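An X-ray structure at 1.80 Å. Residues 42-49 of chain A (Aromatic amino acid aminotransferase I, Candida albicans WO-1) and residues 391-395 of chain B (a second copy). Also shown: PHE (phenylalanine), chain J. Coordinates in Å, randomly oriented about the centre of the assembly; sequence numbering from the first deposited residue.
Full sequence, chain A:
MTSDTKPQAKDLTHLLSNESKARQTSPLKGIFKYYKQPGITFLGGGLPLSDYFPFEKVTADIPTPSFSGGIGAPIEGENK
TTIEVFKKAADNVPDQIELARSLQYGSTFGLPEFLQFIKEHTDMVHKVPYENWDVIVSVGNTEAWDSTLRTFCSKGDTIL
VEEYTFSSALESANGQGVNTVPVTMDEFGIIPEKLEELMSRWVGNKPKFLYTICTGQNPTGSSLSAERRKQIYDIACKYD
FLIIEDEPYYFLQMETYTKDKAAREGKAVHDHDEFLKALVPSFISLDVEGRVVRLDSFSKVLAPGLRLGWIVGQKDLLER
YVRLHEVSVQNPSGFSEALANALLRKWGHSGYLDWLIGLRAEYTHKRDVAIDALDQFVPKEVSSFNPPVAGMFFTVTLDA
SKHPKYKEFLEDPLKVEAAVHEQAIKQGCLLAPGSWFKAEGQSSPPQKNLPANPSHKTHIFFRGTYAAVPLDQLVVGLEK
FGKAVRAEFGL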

ATOM      1  N   PHE A  42      -4.867 -30.484   1.499  1.00 29.45           N
ATOM      2  CA  PHE A  42      -3.791 -29.465   1.476  1.00 28.02           C
ATOM      3  C   PHE A  42      -3.811 -28.745   2.824  1.00 27.97           C
ATOM      4  O   PHE A  42      -4.713 -27.907   3.008  1.00 25.64           O
ATOM      5  N   LEU A  43      -2.890 -29.094   3.731  1.00 23.30           N
ATOM      6  CA  LEU A  43      -2.755 -28.458   5.062  1.00 21.57           C
ATOM      7  C   LEU A  43      -1.478 -27.597   5.122  1.00 21.30           C
ATOM      8  O   LEU A  43      -1.015 -27.284   6.241  1.00 21.80           O
ATOM      9  N   GLY A  44      -0.882 -27.287   3.978  1.00 23.21           N
ATOM     10  CA  GLY A  44       0.476 -26.707   3.909  1.00 23.63           C
ATOM     11  C   GLY A  44       0.442 -25.186   3.808  1.00 22.22           C
ATOM     12  O   GLY A  44       1.517 -24.595   3.804  1.00 21.12           O
ATOM     13  N   GLY A  45      -0.755 -24.605   3.784  1.00 21.21           N
ATOM     14  CA  GLY A  45      -1.004 -23.165   3.557  1.00 24.63           C
ATOM     15  C   GLY A  45      -1.399 -22.419   4.823  1.00 23.19           C
ATOM     16  O   GLY A  45      -1.368 -23.018   5.899  1.00 22.67           O
ATOM     17  N   GLY A  46      -1.706 -21.121   4.690  1.00 25.29           N
ATOM     18  CA  GLY A  46      -2.052 -20.245   5.827  1.00 27.73           C
ATOM     19  C   GLY A  46      -3.324 -19.454   5.563  1.00 28.77           C
ATOM     20  O   GLY A  46      -3.470 -18.402   6.212  1.00 29.13           O
ATOM     21  N   LEU A  47      -4.217 -19.922   4.675  1.00 27.91           N
ATOM     22  CA  LEU A  47      -5.390 -19.100   4.245  1.00 33.39           C
ATOM     23  C   LEU A  47      -6.512 -19.226   5.277  1.00 39.06           C
ATOM     24  O   LEU A  47      -7.057 -20.310   5.474  1.00 42.24           O
ATOM     25  N   PRO A  48      -6.938 -18.122   5.933  1.00 43.93           N
ATOM     26  CA  PRO A  48      -8.040 -18.186   6.884  1.00 49.11           C
ATOM     27  C   PRO A  48      -9.293 -18.435   6.037  1.00 47.33           C
ATOM     28  O   PRO A  48      -9.201 -18.488   4.797  1.00 45.96           O
ATOM     29  N   LEU A  49     -10.439 -18.637   6.683  1.00 46.95           N
ATOM     30  CA  LEU A  49     -11.571 -19.294   5.982  1.00 45.31           C
ATOM     31  C   LEU A  49     -12.644 -18.256   5.656  1.00 36.85           C
ATOM     32  O   LEU A  49     -13.124 -17.526   6.619  1.00 36.21           O
TER
ATOM     33  N   GLY B 391      -3.258 -19.439  17.505  1.00 19.26           N
ATOM     34  CA  GLY B 391      -2.872 -19.421  16.087  1.00 19.79           C
ATOM     35  C   GLY B 391      -3.617 -20.427  15.238  1.00 18.55           C
ATOM     36  O   GLY B 391      -4.579 -21.078  15.734  1.00 17.48           O
ATOM     37  N   MET B 392      -3.210 -20.522  13.970  1.00 18.86           N
ATOM     38  CA  MET B 392      -3.870 -21.378  12.968  1.00 19.48           C
ATOM     39  C   MET B 392      -2.994 -22.595  12.657  1.00 18.95           C
ATOM     40  O   MET B 392      -3.465 -23.463  11.928  1.00 21.19           O
ATOM     41  N   PHE B 393      -1.820 -22.694  13.247  1.00 17.91           N
ATOM     42  CA  PHE B 393      -0.827 -23.730  12.861  1.00 19.12           C
ATOM     43  C   PHE B 393      -0.600 -24.739  13.972  1.00 20.54           C
ATOM     44  O   PHE B 393      -0.608 -24.415  15.172  1.00 22.49           O
ATOM     45  N   PHE B 394      -0.364 -25.976  13.544  1.00 22.86           N
ATOM     46  CA  PHE B 394       0.115 -27.076  14.407  1.00 20.78           C
ATOM     47  C   PHE B 394       1.411 -27.609  13.792  1.00 20.20           C
ATOM     48  O   PHE B 394       1.637 -27.403  12.613  1.00 18.48           O
ATOM     49  N   THR B 395       2.274 -28.187  14.599  1.00 19.77           N
ATOM     50  CA  THR B 395       3.485 -28.867  14.082  1.00 21.82           C
ATOM     51  C   THR B 395       3.566 -30.304  14.594  1.00 24.71           C
ATOM     52  O   THR B 395       3.106 -30.594  15.723  1.00 22.30           O
TER

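Where a glycine-rich loop of one protein chain meets a neighbouring subunit, the interlocking of side chains can give way in part to another arrangement: large residues of one partner pack on exposed backbone of the other, with a few side chains joining in. The contact between residues 42-49 of chain A and residues 391-395 of chain B, two copies of the same aminotransferase, is a compact example. It buries 208 Å², summed over both sides, and no hydrogen bond crosses it.

Met B392 covers more surface than any other residue here. Its CA-to-CB bond points toward chain A, and the p, t, p sequence of its chi angles (58°, 174°, 49°) carries the sulfur to the loop and places the terminal methyl beside Pro A48. Met B392 SD lies 3.3 Å from the carbonyl O of Gly A46, the shortest approach between the two stretches. The CE methyl meets the pyrrolidine ring of Pro A48, where the closest approach is at CB, with Met B392 CE 4.1 Å from Pro A48 CB. That ring has a C-gamma endo pucker, and its CA-to-CB bond runs sideways to the interface. A flexible thioether thus serves two different surfaces, a peptide carbonyl and an apolar ring.

Gly A46 is the principal chain A counterpart, covered more than any other residue of its stretch although it has no side chain to offer. Besides meeting the methionine sulfur through its carbonyl, it presents its CA to Phe B393, with Gly A46 CA 4.0 Å from Phe B393 CE1. The space beside that CA is already taken: a beta carbon in ideal position on Gly A46 would lie 3.5 Å from Phe B393 CZ, a tight fit, and only 2.4 Å from O of the bound phenylalanine, a clash. The absence of a side chain therefore lets protein and ligand close in together. Gly A46 CA itself stands 3.8 Å from the ligand O.

Phe B393 begins sideways, but its m rotamer (chi1 -59°, chi2 -63°) brings the end of the ring nearer to the loop. The ring meets its neighbours by its edge: the O of Gly A45 lies 3.7 Å from Phe B393 CE1, and both this oxygen and Gly A46 CA sit near the ring plane; the ligand O lies farther off, also near that plane. Aromatic C-H edges carry slight positive charge, so the Gly A45 carbonyl is an electrostatically reasonable neighbour.

Farther along, Phe B394 also uses its ring edge, here against a side chain. With chi1 at 66° (p) and chi2 at 89°, its ring reaches Leu A43, whose CA-to-CB bond points toward chain B and whose side chain adopts the m, t conformation. Leu A43 CD1 approaches Phe B394 CZ to 4.3 Å at the ring edge, a purely apolar contact. The CA-to-CB bond of Leu A47, by contrast, points away from chain B, and the residue takes no part in this packing; Leu A47 CD2 instead lies 3.5 Å from CE1 of the bound phenylalanine. The loop thus contacts the ligand through both a glycine backbone and a leucine side chain.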

ATOM      1  CB  PHE A  42      -3.963 -28.558   0.259  1.00 29.19           C
ATOM      2  CG  PHE A  42      -2.808 -27.608   0.079  1.00 30.37           C
ATOM      3  CD1 PHE A  42      -2.764 -26.421   0.789  1.00 34.82           C
ATOM      4  CD2 PHE A  42      -1.756 -27.910  -0.774  1.00 33.37           C
ATOM      5  CE1 PHE A  42      -1.706 -25.538   0.634  1.00 31.63           C
ATOM      6  CE2 PHE A  42      -0.701 -27.020  -0.929  1.00 34.64           C
ATOM      7  CZ  PHE A  42      -0.678 -25.841  -0.215  1.00 31.74           C
ATOM      8  CB  LEU A  43      -2.737 -29.533   6.142  1.00 20.50           C
ATOM      9  CG  LEU A  43      -3.890 -30.554   6.119  1.00 21.90           C
ATOM     10  CD1 LEU A  43      -3.766 -31.521   7.293  1.00 21.86           C
ATOM     11  CD2 LEU A  43      -5.248 -29.862   6.149  1.00 23.46           C
ATOM     12  CB  LEU A  47      -5.861 -19.524   2.853  1.00 33.77           C
ATOM     13  CG  LEU A  47      -4.932 -19.202   1.680  1.00 38.17           C
ATOM     14  CD1 LEU A  47      -5.634 -19.486   0.355  1.00 41.57           C
ATOM     15  CD2 LEU A  47      -4.423 -17.759   1.703  1.00 35.33           C
ATOM     16  CB  PRO A  48      -8.005 -16.829   7.607  1.00 52.91           C
ATOM     17  CG  PRO A  48      -7.387 -15.874   6.596  1.00 52.52           C
ATOM     18  CD  PRO A  48      -6.548 -16.729   5.658  1.00 51.13           C
ATOM     19  CB  LEU A  49     -12.118 -20.502   6.765  1.00 56.18           C
ATOM     20  CG  LEU A  49     -12.434 -20.326   8.251  1.00 57.92           C
ATOM     21  CD1 LEU A  49     -13.442 -21.390   8.679  1.00 59.40           C
ATOM     22  CD2 LEU A  49     -11.175 -20.406   9.118  1.00 58.60           C
TER
ATOM     23  CB  MET B 392      -4.216 -20.607  11.692  1.00 22.09           C
ATOM     24  CG  MET B 392      -3.046 -19.950  11.004  1.00 22.63           C
ATOM     25  SD  MET B 392      -3.549 -19.240   9.445  1.00 24.31           S
ATOM     26  CE  MET B 392      -5.013 -18.324   9.910  1.00 24.16           C
ATOM     27  CB  PHE B 393       0.505 -23.076  12.510  1.00 17.96           C
ATOM     28  CG  PHE B 393       0.389 -22.097  11.370  1.00 17.69           C
ATOM     29  CD1 PHE B 393       0.002 -22.520  10.112  1.00 18.09           C
ATOM     30  CD2 PHE B 393       0.730 -20.757  11.554  1.00 18.14           C
ATOM     31  CE1 PHE B 393      -0.059 -21.622   9.052  1.00 18.47           C
ATOM     32  CE2 PHE B 393       0.659 -19.871  10.493  1.00 17.88           C
ATOM     33  CZ  PHE B 393       0.235 -20.294   9.260  1.00 18.44           C
ATOM     34  CB  PHE B 394      -0.955 -28.171  14.521  1.00 22.76           C
ATOM     35  CG  PHE B 394      -1.294 -28.922  13.265  1.00 23.14           C
ATOM     36  CD1 PHE B 394      -0.594 -30.070  12.922  1.00 24.94           C
ATOM     37  CD2 PHE B 394      -2.303 -28.493  12.426  1.00 24.73           C
ATOM     38  CE1 PHE B 394      -0.909 -30.751  11.764  1.00 25.31           C
ATOM     39  CE2 PHE B 394      -2.616 -29.181  11.270  1.00 27.18           C
ATOM     40  CZ  PHE B 394      -1.912 -30.314  10.936  1.00 26.05           C
ATOM     41  CB  THR B 395       4.743 -28.068  14.383  1.00 20.71           C
ATOM     42  OG1 THR B 395       4.852 -27.878  15.797  1.00 21.77           O
ATOM     43  CG2 THR B 395       4.722 -26.768  13.619  1.00 20.52           C
TER
HETATM   44  N   PHE J 503       0.637 -14.950   6.539  1.00 57.97           N
HETATM   45  CA  PHE J 503       0.006 -15.477   5.293  1.00 65.95           C
HETATM   46  C   PHE J 503       0.775 -16.738   4.870  1.00 79.40           C
HETATM   47  O   PHE J 503       0.814 -17.713   5.639  1.00 75.95           O
HETATM   48  CB  PHE J 503      -0.048 -14.377   4.229  1.00 64.21           C
HETATM   49  CG  PHE J 503      -0.202 -14.860   2.812  1.00 63.17           C
HETATM   50  CD1 PHE J 503      -1.108 -15.865   2.495  1.00 63.66           C
HETATM   51  CD2 PHE J 503       0.560 -14.304   1.794  1.00 61.88           C
HETATM   52  CE1 PHE J 503      -1.235 -16.313   1.186  1.00 62.85           C
HETATM   53  CE2 PHE J 503       0.428 -14.749   0.487  1.00 64.63           C
HETATM   54  CZ  PHE J 503      -0.476 -15.746   0.184  1.00 63.53           C
HETATM   55  OXT PHE J 503       1.375 -16.808   3.787  1.00 92.14           O